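Local atomic coordinates of mandelate racemase / muconate lactonizing enzyme family protein (Agrobacterium tumefaciens, PDB entry 4DXK), a protein that probably catalyses a lyase or racemase reaction, as a member of the mandelate racemase subgroup of the enolase superfamily, though its own substrate is not established. Residues Leu326-Thr330 against Val341-Val345; Gly109-Ile115 against Ser333-Ala339; Met1-Leu6 against Val53-Leu59. All blocks are in the same frame, centred on the assembly; numbering follows the deposited sequence.

Contact 1: residues Leu326-Thr330 against Val341-Val345; sequences LCAST and VQESV
Residues 326-330 form one regular turn of helix, and 341-345 pass it as an extended segment with a short, weakly bonded strand about 342-343. The segments run in opposite senses: the CA atoms of Leu326 and Ser344 are 7.0 Å apart, those of Thr330 and Gln342 6.5 Å. Leu326 (t, p) swings a branched apolar end onto the strand, its CD1 lying 3.4 Å from Glu343 O and 3.9 Å from Ser344 CB. Ser329 points at the strand, and so small a residue lets Gln342 in close: Ser329 CB is 3.4 Å from Gln342 OE1. The Ser329 hydroxyl (m) hydrogen-bonds back to Val325 O within the helix. Ser329 O and Gln342 OE1, 3.2 Å apart, are both acceptors and do not bond; the Ser333 hydroxyl lies between them, within hydrogen-bonding distance of both. Thr330 (m) likewise serves its own helix, OG1 donating to Leu326 O at 2.8 Å, while OG1 touches Gln342 CG at 3.6 Å. Gln342 (t, p) folds over so that NE2 donates to Glu343 O at 3.0 Å. Helix against following strand is consistent with the closing unit of the superfamily's modified barrel. Glu343 hydrogen-bonds the succinimide at position 319, its side chain about 3 Å from a bound phosphate and 6 Å from a sodium; strand 342-343 pairs in parallel with strand 115-118, and Ile368 of strand 367-369 packs on Leu326, Thr330, Gln342 and Ser344.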
ATOM      1  N   LEU A 326      18.809 -19.556  31.329  1.00  8.88           N
ATOM      2  CA  LEU A 326      20.056 -18.872  31.012  1.00  9.09           C
ATOM      3  C   LEU A 326      20.989 -19.786  30.214  1.00  8.92           C
ATOM      4  O   LEU A 326      21.565 -19.382  29.196  1.00  9.25           O
ATOM      5  CB  LEU A 326      20.741 -18.366  32.281  1.00  9.85           C
ATOM      6  CG  LEU A 326      22.139 -17.775  32.065  1.00 10.70           C
ATOM      7  CD1 LEU A 326      22.104 -16.529  31.179  1.00 11.96           C
ATOM      8  CD2 LEU A 326      22.810 -17.454  33.392  1.00 13.41           C
ATOM      9  N   CYS A 327      21.124 -21.030  30.658  1.00  9.00           N
ATOM     10  CA  CYS A 327      22.029 -21.951  30.002  1.00  9.39           C
ATOM     11  C   CYS A 327      21.586 -22.300  28.577  1.00  8.65           C
ATOM     12  O   CYS A 327      22.367 -22.205  27.626  1.00  8.51           O
ATOM     13  CB  CYS A 327      22.189 -23.214  30.845  1.00  8.75           C
ATOM     14  SG  CYS A 327      23.298 -24.387  30.096  1.00 11.60           S
ATOM     15  N   ALA A 328      20.340 -22.728  28.418  1.00  8.59           N
ATOM     16  CA  ALA A 328      19.840 -23.085  27.094  1.00  8.94           C
ATOM     17  C   ALA A 328      19.866 -21.881  26.142  1.00  8.42           C
ATOM     18  O   ALA A 328      20.127 -22.021  24.940  1.00  9.00           O
ATOM     19  CB  ALA A 328      18.456 -23.687  27.201  1.00 10.59           C
ATOM     20  N   SER A 329      19.608 -20.691  26.680  1.00  8.03           N
ATOM     21  CA  SER A 329      19.685 -19.486  25.860  1.00  9.36           C
ATOM     22  C   SER A 329      21.112 -19.235  25.397  1.00  8.04           C
ATOM     23  O   SER A 329      21.343 -18.766  24.273  1.00  8.45           O
ATOM     24  CB  SER A 329      19.177 -18.270  26.625  1.00  9.74           C
ATOM     25  OG  SER A 329      17.804 -18.425  26.950  1.00  9.75           O
ATOM     26  N   THR A 330      22.075 -19.506  26.275  1.00  8.53           N
ATOM     27  CA  THR A 330      23.472 -19.350  25.904  1.00  8.44           C
ATOM     28  C   THR A 330      23.853 -20.322  24.785  1.00  7.93           C
ATOM     29  O   THR A 330      24.550 -19.936  23.851  1.00  7.95           O
ATOM     30  CB  THR A 330      24.394 -19.461  27.130  1.00  9.29           C
ATOM     31  OG1 THR A 330      24.004 -18.482  28.104  1.00  9.76           O
ATOM     32  CG2 THR A 330      25.837 -19.197  26.743  1.00 10.00           C
ATOM     33  N   VAL A 341      23.698 -10.398  21.801  0.52  9.45           N
ATOM     34  CA  VAL A 341      24.135 -10.418  23.190  0.52 11.07           C
ATOM     35  C   VAL A 341      23.326 -11.471  23.918  0.52 10.24           C
ATOM     36  O   VAL A 341      22.225 -11.824  23.483  0.52  9.89           O
ATOM     37  CB  VAL A 341      23.878  -9.071  23.905  0.52 12.71           C
ATOM     38  CG1 VAL A 341      24.940  -8.045  23.552  0.52 13.23           C
ATOM     39  CG2 VAL A 341      22.475  -8.545  23.592  0.52 11.86           C
ATOM     40  N   GLN A 342      23.876 -11.973  25.021  1.00 11.60           N
ATOM     41  CA  GLN A 342      23.140 -12.870  25.912  1.00 10.96           C
ATOM     42  C   GLN A 342      23.039 -12.255  27.295  1.00 11.72           C
ATOM     43  O   GLN A 342      24.025 -12.229  28.036  1.00 13.35           O
ATOM     44  CB  GLN A 342      23.802 -14.247  26.011  1.00 10.92           C
ATOM     45  CG  GLN A 342      23.084 -15.166  27.001  1.00 11.41           C
ATOM     46  CD  GLN A 342      21.620 -15.331  26.641  1.00 10.83           C
ATOM     47  OE1 GLN A 342      21.291 -15.796  25.547  1.00 10.29           O
ATOM     48  NE2 GLN A 342      20.726 -14.923  27.550  1.00 11.22           N
ATOM     49  N   GLU A 343      21.854 -11.748  27.630  1.00 11.86           N
ATOM     50  CA  GLU A 343      21.554 -11.207  28.950  1.00 12.64           C
ATOM     51  C   GLU A 343      21.906 -12.185  30.067  1.00 13.06           C
ATOM     52  O   GLU A 343      21.692 -13.394  29.920  1.00 12.71           O
ATOM     53  CB  GLU A 343      20.058 -10.910  29.035  1.00 13.19           C
ATOM     54  CG  GLU A 343      19.662 -10.192  30.300  1.00 13.76           C
ATOM     55  CD  GLU A 343      18.178  -9.952  30.404  1.00 15.49           C
ATOM     56  OE1 GLU A 343      17.387 -10.797  29.936  1.00 16.06           O
ATOM     57  OE2 GLU A 343      17.798  -8.906  30.960  1.00 16.91           O
ATOM     58  N   SER A 344      22.421 -11.674  31.178  1.00 13.85           N
ATOM     59  CA  SER A 344      22.631 -12.537  32.329  1.00 14.33           C
ATOM     60  C   SER A 344      22.502 -11.763  33.625  1.00 19.22           C
ATOM     61  O   SER A 344      22.459 -10.536  33.623  1.00 18.42           O
ATOM     62  CB  SER A 344      23.989 -13.242  32.249  1.00 17.36           C
ATOM     63  OG  SER A 344      25.061 -12.326  32.389  1.00 17.42           O
ATOM     64  N   VAL A 345      22.430 -12.508  34.723  1.00 22.27           N
ATOM     65  CA  VAL A 345      22.320 -11.966  36.069  1.00 24.93           C
ATOM     66  C   VAL A 345      23.690 -11.516  36.559  1.00 25.46           C
ATOM     67  O   VAL A 345      24.679 -12.236  36.404  1.00 28.56           O
ATOM     68  CB  VAL A 345      21.789 -13.046  37.038  1.00 34.04           C
ATOM     69  CG1 VAL A 345      21.864 -12.574  38.487  1.00 39.23           C
ATOM     70  CG2 VAL A 345      20.368 -13.468  36.663  1.00 30.29           C
TER

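Contact 2: residues Gly109-Ile115 against Ser333-Ala339; sequences GFSRREI and SLNAPNA
Leu334 (m, t) is the main bump, pressed into a hollow that the irregular loop 109-115 folds around it. Its CD1 meets the edge of the Phe110 ring at CE2 (3.8 Å) and Arg113 O (3.8 Å), while CD2 rests on Glu114 CA (3.7 Å). CA atoms pair Phe110-Asn335 (4.9 Å) and Arg112-Leu334 (5.2 Å); Leu334 O accepts from Arg112 N (3.1 Å) and, weakly, Ser111 N (2.9 Å). Helix 323-335 of the barrel domain runs into a type I turn, Ala336-Ala339, and carbonyls of both form a second hollow. Arg112 (p, t, p) fills it, as a long cationic donor can: NH1 bonds Ser333 O and Ala336 O, both at 2.8 Å, and NH2 bonds Pro337 O at 3.0 Å. Ile115 CD1 packs beside it on Ala339 CB (3.8 Å). Ser111 OG donates to Asn335 O (2.7 Å), and Asn335 ND2 bridges Gly109 O (3.0 Å) and Asp62 of the second subunit; Gly109, at phi 112°, avoids the clash a CB would make with the preceding carbonyl O.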
ATOM      1  N   GLY A 109      26.078 -25.980  15.379  1.00  9.36           N
ATOM      2  CA  GLY A 109      27.476 -25.749  15.683  1.00  9.32           C
ATOM      3  C   GLY A 109      27.753 -24.517  16.518  1.00  8.76           C
ATOM      4  O   GLY A 109      26.917 -23.613  16.602  1.00  9.12           O
ATOM      5  N   PHE A 110      28.923 -24.483  17.140  1.00  9.40           N
ATOM      6  CA  PHE A 110      29.369 -23.306  17.882  1.00 10.62           C
ATOM      7  C   PHE A 110      29.873 -22.250  16.911  1.00 12.46           C
ATOM      8  O   PHE A 110      31.058 -22.244  16.547  1.00 15.82           O
ATOM      9  CB  PHE A 110      30.504 -23.675  18.836  1.00 10.06           C
ATOM     10  CG  PHE A 110      30.069 -24.465  20.037  1.00 10.67           C
ATOM     11  CD1 PHE A 110      29.939 -25.851  19.972  1.00 11.14           C
ATOM     12  CD2 PHE A 110      29.835 -23.827  21.246  1.00 10.48           C
ATOM     13  CE1 PHE A 110      29.560 -26.583  21.095  1.00 12.05           C
ATOM     14  CE2 PHE A 110      29.445 -24.546  22.372  1.00 11.42           C
ATOM     15  CZ  PHE A 110      29.310 -25.930  22.299  1.00 11.89           C
ATOM     16  N   SER A 111      29.002 -21.337  16.502  1.00  9.25           N
ATOM     17  CA  SER A 111      29.418 -20.267  15.611  1.00  9.45           C
ATOM     18  C   SER A 111      30.357 -19.292  16.310  1.00  9.97           C
ATOM     19  O   SER A 111      31.149 -18.610  15.661  1.00 12.03           O
ATOM     20  CB  SER A 111      28.199 -19.573  15.027  1.00  9.30           C
ATOM     21  OG  SER A 111      27.383 -20.524  14.357  1.00  9.82           O
ATOM     22  N   ARG A 112      30.265 -19.245  17.635  1.00 10.12           N
ATOM     23  CA  ARG A 112      31.211 -18.524  18.482  1.00  9.96           C
ATOM     24  C   ARG A 112      31.362 -19.365  19.745  1.00  9.80           C
ATOM     25  O   ARG A 112      30.500 -20.195  20.060  1.00 11.42           O
ATOM     26  CB  ARG A 112      30.692 -17.112  18.805  1.00 10.69           C
ATOM     27  CG  ARG A 112      29.299 -17.102  19.447  1.00  9.50           C
ATOM     28  CD  ARG A 112      28.706 -15.695  19.596  1.00  9.64           C
ATOM     29  NE  ARG A 112      28.545 -15.040  18.304  1.00 10.38           N
ATOM     30  CZ  ARG A 112      27.521 -15.239  17.479  1.00  9.60           C
ATOM     31  NH1 ARG A 112      26.532 -16.058  17.808  1.00  9.99           N
ATOM     32  NH2 ARG A 112      27.485 -14.608  16.311  1.00 11.64           N
ATOM     33  N   ARG A 113      32.443 -19.131  20.478  0.52 11.69           N
ATOM     34  CA  ARG A 113      32.743 -19.896  21.682  0.52 13.76           C
ATOM     35  C   ARG A 113      32.257 -19.175  22.937  0.52 11.60           C
ATOM     36  O   ARG A 113      32.107 -19.776  23.999  0.52 14.03           O
ATOM     37  CB  ARG A 113      34.248 -20.155  21.769  0.52 15.91           C
ATOM     38  CG  ARG A 113      34.789 -21.060  20.671  0.52 27.16           C
ATOM     39  CD  ARG A 113      34.279 -22.483  20.842  0.52 31.43           C
ATOM     40  NE  ARG A 113      34.564 -23.312  19.674  0.52 27.17           N
ATOM     41  CZ  ARG A 113      34.209 -24.588  19.559  0.52 20.94           C
ATOM     42  NH1 ARG A 113      33.558 -25.192  20.543  0.52 21.91           N
ATOM     43  NH2 ARG A 113      34.504 -25.261  18.458  0.52 23.21           N
ATOM     44  N   GLU A 114      32.014 -17.878  22.802  1.00 11.54           N
ATOM     45  CA  GLU A 114      31.486 -17.069  23.891  1.00 12.33           C
ATOM     46  C   GLU A 114      30.781 -15.894  23.243  1.00 11.38           C
ATOM     47  O   GLU A 114      31.002 -15.604  22.060  1.00 12.24           O
ATOM     48  CB  GLU A 114      32.609 -16.583  24.807  1.00 14.14           C
ATOM     49  CG  GLU A 114      33.605 -15.671  24.114  1.00 16.43           C
ATOM     50  CD  GLU A 114      34.794 -15.307  24.988  1.00 26.87           C
ATOM     51  OE1 GLU A 114      34.823 -15.717  26.171  1.00 26.73           O
ATOM     52  OE2 GLU A 114      35.702 -14.609  24.486  1.00 33.20           O
ATOM     53  N   ILE A 115      29.944 -15.208  24.010  1.00 10.42           N
ATOM     54  CA  ILE A 115      29.213 -14.071  23.483  1.00 11.22           C
ATOM     55  C   ILE A 115      29.140 -12.985  24.537  1.00 10.91           C
ATOM     56  O   ILE A 115      29.089 -13.263  25.733  1.00 11.79           O
ATOM     57  CB  ILE A 115      27.785 -14.463  23.000  1.00 10.26           C
ATOM     58  CG1 ILE A 115      27.142 -13.323  22.197  1.00 10.93           C
ATOM     59  CG2 ILE A 115      26.914 -14.882  24.174  1.00 11.63           C
ATOM     60  CD1 ILE A 115      25.795 -13.685  21.599  1.00 11.60           C
ATOM     61  N   SER A 333      22.567 -18.760  21.713  1.00  7.79           N
ATOM     62  CA  SER A 333      23.375 -17.593  21.389  1.00  8.73           C
ATOM     63  C   SER A 333      24.759 -17.938  20.852  1.00  8.80           C
ATOM     64  O   SER A 333      25.343 -17.130  20.146  1.00  9.64           O
ATOM     65  CB  SER A 333      23.500 -16.686  22.610  1.00  8.89           C
ATOM     66  OG  SER A 333      22.257 -16.071  22.890  1.00  9.50           O
ATOM     67  N   LEU A 334      25.299 -19.106  21.195  1.00  7.91           N
ATOM     68  CA  LEU A 334      26.582 -19.511  20.629  1.00  8.54           C
ATOM     69  C   LEU A 334      26.407 -20.074  19.225  1.00  7.65           C
ATOM     70  O   LEU A 334      27.325 -20.025  18.409  1.00  9.03           O
ATOM     71  CB  LEU A 334      27.296 -20.527  21.526  1.00  8.92           C
ATOM     72  CG  LEU A 334      27.644 -20.014  22.925  1.00  9.30           C
ATOM     73  CD1 LEU A 334      28.504 -21.042  23.636  1.00 11.34           C
ATOM     74  CD2 LEU A 334      28.344 -18.673  22.918  1.00 10.93           C
ATOM     75  N   ASN A 335      25.232 -20.617  18.932  1.00  8.20           N
ATOM     76  CA  ASN A 335      24.967 -21.145  17.605  1.00  8.47           C
ATOM     77  C   ASN A 335      24.491 -20.100  16.592  1.00  7.45           C
ATOM     78  O   ASN A 335      25.001 -20.024  15.481  1.00  7.87           O
ATOM     79  CB  ASN A 335      23.938 -22.274  17.645  1.00  9.35           C
ATOM     80  CG  ASN A 335      23.396 -22.575  16.280  1.00  9.70           C
ATOM     81  OD1 ASN A 335      22.278 -22.152  15.936  1.00 10.89           O
ATOM     82  ND2 ASN A 335      24.198 -23.230  15.460  1.00  9.96           N
ATOM     83  N   ALA A 336      23.481 -19.317  16.953  1.00  8.28           N
ATOM     84  CA  ALA A 336      22.815 -18.471  15.967  1.00  7.98           C
ATOM     85  C   ALA A 336      23.767 -17.398  15.467  1.00  7.87           C
ATOM     86  O   ALA A 336      24.243 -16.595  16.254  1.00  8.56           O
ATOM     87  CB  ALA A 336      21.579 -17.839  16.564  1.00  9.92           C
ATOM     88  N   PRO A 337      24.047 -17.361  14.154  1.00  8.44           N
ATOM     89  CA  PRO A 337      25.005 -16.353  13.689  1.00  9.59           C
ATOM     90  C   PRO A 337      24.589 -14.921  14.007  1.00  8.76           C
ATOM     91  O   PRO A 337      25.450 -14.068  14.219  1.00  9.57           O
ATOM     92  CB  PRO A 337      25.066 -16.603  12.176  1.00 11.46           C
ATOM     93  CG  PRO A 337      24.825 -18.081  12.069  1.00 11.60           C
ATOM     94  CD  PRO A 337      23.745 -18.352  13.103  1.00  9.56           C
ATOM     95  N   ASN A 338      23.289 -14.664  14.097  1.00  8.74           N
ATOM     96  CA  ASN A 338      22.794 -13.318  14.378  1.00  8.45           C
ATOM     97  C   ASN A 338      22.497 -13.059  15.853  1.00  7.70           C
ATOM     98  O   ASN A 338      21.845 -12.073  16.169  1.00  8.95           O
ATOM     99  CB  ASN A 338      21.553 -12.994  13.534  1.00  8.69           C
ATOM    100  CG  ASN A 338      20.374 -13.871  13.874  1.00  8.91           C
ATOM    101  OD1 ASN A 338      20.553 -15.030  14.256  1.00  9.46           O
ATOM    102  ND2 ASN A 338      19.163 -13.337  13.730  1.00  8.73           N
ATOM    103  N   ALA A 339      22.975 -13.908  16.764  1.00  8.16           N
ATOM    104  CA  ALA A 339      22.836 -13.581  18.190  1.00  8.40           C
ATOM    105  C   ALA A 339      23.743 -12.398  18.534  1.00  7.98           C
ATOM    106  O   ALA A 339      24.942 -12.413  18.246  1.00 10.07           O
ATOM    107  CB  ALA A 339      23.161 -14.775  19.067  1.00  9.56           C
TER

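Contact 3: residues Met1-Leu6 against Val53-Leu59; sequences MKITKL and VIGRDPL
Ile3, Met1 and Ile54 lose the most surface where the start of the chain meets the loop 53-59, antiparallel to it (CA of Lys2 to CA of Asp57, 4.6 Å). Ile3 fastens the pair: its N donates to Arg56 O and its O accepts from Gly55 N, both 2.8 Å. Its branched side chain (m, t) fits between Val53 and Pro58, with CD1 4.1 Å from Val53 CB and CG1 3.9 Å from Pro58 CB. Met1, flexible, lays CG 3.6 Å from Pro58 CG, and a water joins its N (2.7 Å) to Asp57 OD1 (2.8 Å). That carboxylate oxygen also accepts from Leu59 N at 3.0 Å, an Asx turn. Ile54 (m, m) extends CD1 to Thr4 O (3.6 Å) and Ile3 CG2 (4.0 Å). It is second in the type II turn Val53-Arg56, closed by Arg56 N to Val53 O (3.0 Å), whose third position suits Gly55 (phi 94°). Strand 3-11, with a classic bulge where Thr4 and Lys5 face His23, lies between strands 17-24 and 390-396 of the N-terminal domain's antiparallel sheet; helix 79-99 covers Ile3 and Val53 through Phe87, and Arg56 forms a salt bridge to Asp67 on helix 61-68.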
ATOM      1  N   MET A   1      14.384 -44.834  22.018  1.00 17.76           N
ATOM      2  CA  MET A   1      13.942 -44.749  23.408  1.00 14.65           C
ATOM      3  C   MET A   1      12.545 -44.144  23.484  1.00 12.87           C
ATOM      4  O   MET A   1      12.020 -43.642  22.484  1.00 13.05           O
ATOM      5  CB  MET A   1      14.962 -43.994  24.272  1.00 18.98           C
ATOM      6  CG  MET A   1      14.828 -42.481  24.280  1.00 17.16           C
ATOM      7  SD  MET A   1      16.258 -41.623  25.001  1.00 17.07           S
ATOM      8  CE  MET A   1      17.321 -41.509  23.569  1.00 22.72           C
ATOM      9  N   LYS A   2      11.937 -44.240  24.663  1.00 11.10           N
ATOM     10  CA  LYS A   2      10.589 -43.747  24.907  1.00 11.55           C
ATOM     11  C   LYS A   2      10.533 -42.990  26.220  1.00 11.14           C
ATOM     12  O   LYS A   2      11.214 -43.342  27.186  1.00 11.89           O
ATOM     13  CB  LYS A   2       9.596 -44.910  24.976  1.00 13.12           C
ATOM     14  CG  LYS A   2       9.448 -45.698  23.685  1.00 16.64           C
ATOM     15  CD  LYS A   2       8.482 -46.861  23.862  1.00 21.73           C
ATOM     16  CE  LYS A   2       8.150 -47.513  22.524  1.00 30.39           C
ATOM     17  NZ  LYS A   2       7.223 -48.672  22.679  1.00 38.52           N
ATOM     18  N   ILE A   3       9.692 -41.965  26.249  1.00 10.75           N
ATOM     19  CA  ILE A   3       9.415 -41.221  27.468  1.00 10.25           C
ATOM     20  C   ILE A   3       8.618 -42.110  28.416  1.00 11.17           C
ATOM     21  O   ILE A   3       7.625 -42.730  28.018  1.00 11.56           O
ATOM     22  CB  ILE A   3       8.620 -39.944  27.152  1.00  8.87           C
ATOM     23  CG1 ILE A   3       9.465 -38.997  26.289  1.00 10.27           C
ATOM     24  CG2 ILE A   3       8.151 -39.267  28.435  1.00 10.28           C
ATOM     25  CD1 ILE A   3       8.689 -37.828  25.710  1.00  9.87           C
ATOM     26  N   THR A   4       9.064 -42.188  29.666  1.00 10.49           N
ATOM     27  CA  THR A   4       8.394 -43.017  30.657  1.00 10.57           C
ATOM     28  C   THR A   4       7.681 -42.207  31.731  1.00 12.08           C
ATOM     29  O   THR A   4       6.670 -42.655  32.274  1.00 14.69           O
ATOM     30  CB  THR A   4       9.394 -43.939  31.360  1.00 12.15           C
ATOM     31  OG1 THR A   4      10.506 -43.146  31.789  1.00 14.32           O
ATOM     32  CG2 THR A   4       9.862 -45.050  30.420  1.00 14.04           C
ATOM     33  N   LYS A   5       8.253 -41.069  32.117  0.51 12.73           N
ATOM     34  CA  LYS A   5       7.675 -40.258  33.191  0.51 12.71           C
ATOM     35  C   LYS A   5       7.863 -38.777  32.925  0.51 10.19           C
ATOM     36  O   LYS A   5       8.865 -38.367  32.341  0.51 12.66           O
ATOM     37  CB  LYS A   5       8.334 -40.566  34.541  0.51 10.81           C
ATOM     38  CG  LYS A   5       8.375 -42.021  34.937  0.51 14.23           C
ATOM     39  CD  LYS A   5       9.287 -42.237  36.135  0.51 24.74           C
ATOM     40  CE  LYS A   5       8.924 -41.318  37.291  0.51 28.59           C
ATOM     41  NZ  LYS A   5       9.719 -41.618  38.524  0.51 34.31           N
ATOM     42  N   LEU A   6       6.901 -37.978  33.370  1.00 10.95           N
ATOM     43  CA  LEU A   6       7.062 -36.533  33.427  1.00 11.12           C
ATOM     44  C   LEU A   6       7.052 -36.118  34.875  1.00 10.09           C
ATOM     45  O   LEU A   6       6.125 -36.450  35.626  1.00 12.87           O
ATOM     46  CB  LEU A   6       5.930 -35.796  32.720  1.00 16.08           C
ATOM     47  CG  LEU A   6       5.794 -35.868  31.210  1.00 15.42           C
ATOM     48  CD1 LEU A   6       4.862 -34.748  30.729  1.00 13.20           C
ATOM     49  CD2 LEU A   6       7.158 -35.802  30.526  1.00 16.71           C
ATOM     50  N   VAL A  53       2.425 -37.563  25.666  1.00 10.46           N
ATOM     51  CA  VAL A  53       3.841 -37.847  25.414  1.00 10.29           C
ATOM     52  C   VAL A  53       4.403 -39.099  26.089  1.00 11.20           C
ATOM     53  O   VAL A  53       5.447 -39.589  25.670  1.00 12.07           O
ATOM     54  CB  VAL A  53       4.752 -36.639  25.733  1.00 11.17           C
ATOM     55  CG1 VAL A  53       4.252 -35.392  25.019  1.00 10.79           C
ATOM     56  CG2 VAL A  53       4.852 -36.414  27.237  1.00 11.10           C
ATOM     57  N   ILE A  54       3.757 -39.611  27.132  1.00 11.49           N
ATOM     58  CA  ILE A  54       4.229 -40.861  27.722  1.00 12.32           C
ATOM     59  C   ILE A  54       4.163 -41.948  26.657  1.00 12.76           C
ATOM     60  O   ILE A  54       3.128 -42.120  26.000  1.00 13.14           O
ATOM     61  CB  ILE A  54       3.394 -41.295  28.946  1.00 14.14           C
ATOM     62  CG1 ILE A  54       3.463 -40.242  30.050  1.00 22.23           C
ATOM     63  CG2 ILE A  54       3.854 -42.665  29.464  1.00 16.73           C
ATOM     64  CD1 ILE A  54       4.843 -40.036  30.607  1.00 19.60           C
ATOM     65  N   GLY A  55       5.270 -42.664  26.481  1.00 10.85           N
ATOM     66  CA  GLY A  55       5.346 -43.715  25.483  1.00 11.84           C
ATOM     67  C   GLY A  55       5.909 -43.250  24.149  1.00 11.70           C
ATOM     68  O   GLY A  55       6.187 -44.076  23.279  1.00 14.13           O
ATOM     69  N   ARG A  56       6.079 -41.938  23.977  1.00 10.58           N
ATOM     70  CA  ARG A  56       6.554 -41.379  22.708  1.00 10.89           C
ATOM     71  C   ARG A  56       8.078 -41.306  22.635  1.00 10.76           C
ATOM     72  O   ARG A  56       8.763 -41.224  23.659  1.00 10.90           O
ATOM     73  CB  ARG A  56       5.973 -39.980  22.501  1.00 11.99           C
ATOM     74  CG  ARG A  56       4.459 -39.949  22.323  1.00 13.88           C
ATOM     75  CD  ARG A  56       4.070 -40.320  20.898  1.00 15.47           C
ATOM     76  NE  ARG A  56       4.733 -39.430  19.945  1.00 14.77           N
ATOM     77  CZ  ARG A  56       4.209 -38.314  19.446  1.00 12.78           C
ATOM     78  NH1 ARG A  56       2.972 -37.938  19.762  1.00 16.67           N
ATOM     79  NH2 ARG A  56       4.921 -37.573  18.605  1.00 13.38           N
ATOM     80  N   ASP A  57       8.595 -41.290  21.410  1.00 10.98           N
ATOM     81  CA  ASP A  57      10.023 -41.168  21.156  1.00 10.94           C
ATOM     82  C   ASP A  57      10.419 -39.696  21.327  1.00  9.52           C
ATOM     83  O   ASP A  57       9.974 -38.839  20.563  1.00  9.08           O
ATOM     84  CB  ASP A  57      10.284 -41.642  19.724  1.00 11.04           C
ATOM     85  CG  ASP A  57      11.744 -41.619  19.335  1.00 11.85           C
ATOM     86  OD1 ASP A  57      12.571 -41.012  20.046  1.00 11.09           O
ATOM     87  OD2 ASP A  57      12.058 -42.224  18.284  1.00 15.93           O
ATOM     88  N   PRO A  58      11.262 -39.383  22.329  1.00  8.85           N
ATOM     89  CA  PRO A  58      11.604 -37.980  22.591  1.00  9.14           C
ATOM     90  C   PRO A  58      12.466 -37.357  21.495  1.00  9.05           C
ATOM     91  O   PRO A  58      12.560 -36.131  21.455  1.00  9.27           O
ATOM     92  CB  PRO A  58      12.401 -38.066  23.899  1.00 10.57           C
ATOM     93  CG  PRO A  58      13.056 -39.439  23.822  1.00  9.90           C
ATOM     94  CD  PRO A  58      11.991 -40.312  23.216  1.00  9.49           C
ATOM     95  N   LEU A  59      13.093 -38.171  20.647  1.00  9.15           N
ATOM     96  CA  LEU A  59      13.967 -37.632  19.605  1.00  9.50           C
ATOM     97  C   LEU A  59      13.206 -37.006  18.434  1.00  8.46           C
ATOM     98  O   LEU A  59      13.810 -36.314  17.609  1.00  8.97           O
ATOM     99  CB  LEU A  59      14.929 -38.703  19.077  1.00 11.18           C
ATOM    100  CG  LEU A  59      15.928 -39.297  20.067  1.00 16.51           C
ATOM    101  CD1 LEU A  59      16.861 -40.281  19.360  1.00 18.21           C
ATOM    102  CD2 LEU A  59      16.712 -38.200  20.751  1.00 19.06           C
TER
HETATM  103  O   HOH W   1      14.824 -42.492  20.697  1.00 23.27           O
HETATM  104  O   HOH W   2       5.175 -46.647  23.490  1.00 31.32           O

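In the fold
Contacts 1 and 2 are neighbours, their centres about 12 Å apart, and both draw on helix 323-335; they meet where Gln342 OE1 and Ser333 OG, 2.8 Å apart, probably share a hydrogen bond. Their segments alternate along the chain: the loop before strand 115-118 packs on the C-terminal end of helix 323-335, and that strand pairs with strand 342-343 of contact 1. Contact 3 closes earlier in sequence and lies in the N-terminal domain, its centre about 28 Å from that of contact 1 and 30 Å from that of contact 2. Contacts 2 and 3 both touch the second subunit: Arg113 faces Asp57 of that neighbouring subunit in a long, weak ion pair, so the assembly brings together regions distant within one chain.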